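Local coordinates for esterase D (Lactobacillus rhamnosus, PDB 3DKR), which probably hydrolyses carboxylic esters, as an alpha/beta hydrolase with a catalytic triad, at residues A178-V183 with D208-A213. Numbering follows the deposited sequence.
Sequences ADLNLV and DALINA
Leu180 packs against Ala209 and Leu210, and Val183 against Leu210, where two connections of an alpha/beta hydrolase fold meet. One is a 3-10 segment, 180-182, in the loop between helix 155-178 and strand 187-192. The other leaves helix 202-209 through an inverse gamma turn centred on Leu210, overlapped by a type I beta turn from Leu210 to Ala213.

Leu180, Val183 and Leu210 are buried; Ala209 is partly exposed. CD1 of Leu180 rests 3.6 Å from CB of Ala209. The other Leu180 methyl, CD2, meets CD2 of Leu210. That Leu210 methyl also lies 3.7 Å from CB of Val183 and touches CG2. Outside the two segments, the side chains of Leu180 and Val183 also touch Glu112 of helix 101-113, and that of Leu210 touches Ile189 of strand 187-192.

One water links three backbone atoms of the two segments. It donates to Leu180 O and to Val183 O, each at 2.8 Å, and accepts from Asn212 N at 2.9 Å. Three bonds thus fix its position between the turns. The contact lies away from the predicted catalytic residues.

One direct hydrogen bond joins the segments. Asn212 ND2 donates to a lone pair of Asn181 O at 2.8 Å, almost straight at 178°, with the oxygen in the plane of the Asn212 amide.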
loop_
_atom_site.group_PDB
_atom_site.type_symbol
_atom_site.label_atom_id
_atom_site.label_comp_id
_atom_site.label_asym_id
_atom_site.label_seq_id
_atom_site.Cartn_x
_atom_site.Cartn_y
_atom_site.Cartn_z
ATOM N N ALA A 178 -5.459 8.693 14.021
ATOM C CA ALA A 178 -6.387 9.220 15.045
ATOM C C ALA A 178 -7.814 8.701 14.857
ATOM O O ALA A 178 -8.613 8.733 15.801
ATOM C CB ALA A 178 -6.374 10.728 15.036
ATOM N N ASP A 179 -8.127 8.241 13.651
ATOM C CA ASP A 179 -9.460 7.725 13.320
ATOM C C ASP A 179 -9.547 6.197 13.308
ATOM O O ASP A 179 -10.556 5.651 12.877
ATOM C CB ASP A 179 -9.902 8.240 11.944
ATOM C CG ASP A 179 -10.470 9.640 11.985
ATOM O OD1 ASP A 179 -10.877 10.119 13.079
ATOM O OD2 ASP A 179 -10.529 10.274 10.911
ATOM N N LEU A 180 -8.505 5.498 13.747
ATOM C CA LEU A 180 -8.515 4.024 13.707
ATOM C C LEU A 180 -9.661 3.422 14.543
ATOM O O LEU A 180 -10.132 2.316 14.253
ATOM C CB LEU A 180 -7.180 3.453 14.141
ATOM C CG LEU A 180 -6.048 3.608 13.120
ATOM C CD1 LEU A 180 -4.735 3.289 13.805
ATOM C CD2 LEU A 180 -6.264 2.717 11.887
ATOM N N ASN A 181 -10.118 4.164 15.548
ATOM C CA ASN A 181 -11.297 3.755 16.323
ATOM C C ASN A 181 -12.536 3.573 15.462
ATOM O O ASN A 181 -13.485 2.879 15.866
ATOM C CB ASN A 181 -11.591 4.758 17.454
ATOM C CG ASN A 181 -12.017 6.108 16.943
ATOM O OD1 ASN A 181 -13.209 6.384 16.811
ATOM N ND2 ASN A 181 -11.040 6.977 16.654
ATOM N N LEU A 182 -12.559 4.210 14.294
ATOM C CA LEU A 182 -13.716 4.115 13.403
ATOM C C LEU A 182 -13.806 2.774 12.674
ATOM O O LEU A 182 -14.872 2.434 12.128
ATOM C CB LEU A 182 -13.710 5.248 12.385
ATOM C CG LEU A 182 -13.851 6.671 12.921
ATOM C CD1 LEU A 182 -13.850 7.654 11.770
ATOM C CD2 LEU A 182 -15.138 6.808 13.770
ATOM N N VAL A 183 -12.719 2.005 12.647
ATOM C CA VAL A 183 -12.710 0.771 11.862
ATOM C C VAL A 183 -13.502 -0.333 12.556
ATOM O O VAL A 183 -13.163 -0.744 13.660
ATOM C CB VAL A 183 -11.294 0.239 11.613
ATOM C CG1 VAL A 183 -11.344 -1.055 10.785
ATOM C CG2 VAL A 183 -10.458 1.293 10.888
ATOM N N ASP A 208 -3.051 -2.549 18.116
ATOM C CA ASP A 208 -3.606 -2.107 19.396
ATOM C C ASP A 208 -4.616 -0.952 19.289
ATOM O O ASP A 208 -5.472 -0.798 20.172
ATOM C CB ASP A 208 -2.473 -1.719 20.355
ATOM C CG ASP A 208 -1.597 -2.896 20.754
ATOM O OD1 ASP A 208 -1.917 -4.066 20.437
ATOM O OD2 ASP A 208 -0.560 -2.638 21.413
ATOM N N ALA A 209 -4.519 -0.128 18.240
ATOM C CA ALA A 209 -5.414 1.029 18.083
ATOM C C ALA A 209 -6.764 0.631 17.501
ATOM O O ALA A 209 -7.711 1.411 17.567
ATOM C CB ALA A 209 -4.778 2.110 17.193
ATOM N N LEU A 210 -6.838 -0.569 16.921
ATOM C CA LEU A 210 -8.049 -1.032 16.224
ATOM C C LEU A 210 -9.042 -1.614 17.228
ATOM O O LEU A 210 -9.447 -2.772 17.127
ATOM C CB LEU A 210 -7.688 -2.049 15.146
ATOM C CG LEU A 210 -6.990 -1.399 13.935
ATOM C CD1 LEU A 210 -6.228 -2.427 13.126
ATOM C CD2 LEU A 210 -7.978 -0.641 13.073
ATOM N N ILE A 211 -9.446 -0.789 18.182
ATOM C CA ILE A 211 -10.207 -1.281 19.339
ATOM C C ILE A 211 -11.621 -1.754 18.975
ATOM O O ILE A 211 -12.216 -2.566 19.699
ATOM C CB ILE A 211 -10.268 -0.223 20.471
ATOM C CG1 ILE A 211 -10.959 1.053 20.012
ATOM C CG2 ILE A 211 -8.852 0.103 20.977
ATOM C CD1 ILE A 211 -11.287 1.991 21.180
ATOM N N ASN A 212 -12.144 -1.270 17.853
ATOM C CA ASN A 212 -13.506 -1.611 17.411
ATOM C C ASN A 212 -13.597 -2.550 16.201
ATOM O O ASN A 212 -14.698 -2.898 15.760
ATOM C CB ASN A 212 -14.268 -0.331 17.151
ATOM C CG ASN A 212 -14.452 0.482 18.417
ATOM O OD1 ASN A 212 -14.791 -0.076 19.467
ATOM N ND2 ASN A 212 -14.233 1.783 18.336
ATOM N N ALA A 213 -12.450 -2.970 15.679
ATOM C CA ALA A 213 -12.414 -3.899 14.542
ATOM C C ALA A 213 -12.997 -5.248 14.953
ATOM O O ALA A 213 -12.733 -5.738 16.058
ATOM C CB ALA A 213 -10.988 -4.087 14.035
HETATM O O HOH W 1 -11.130 -0.032 15.485
#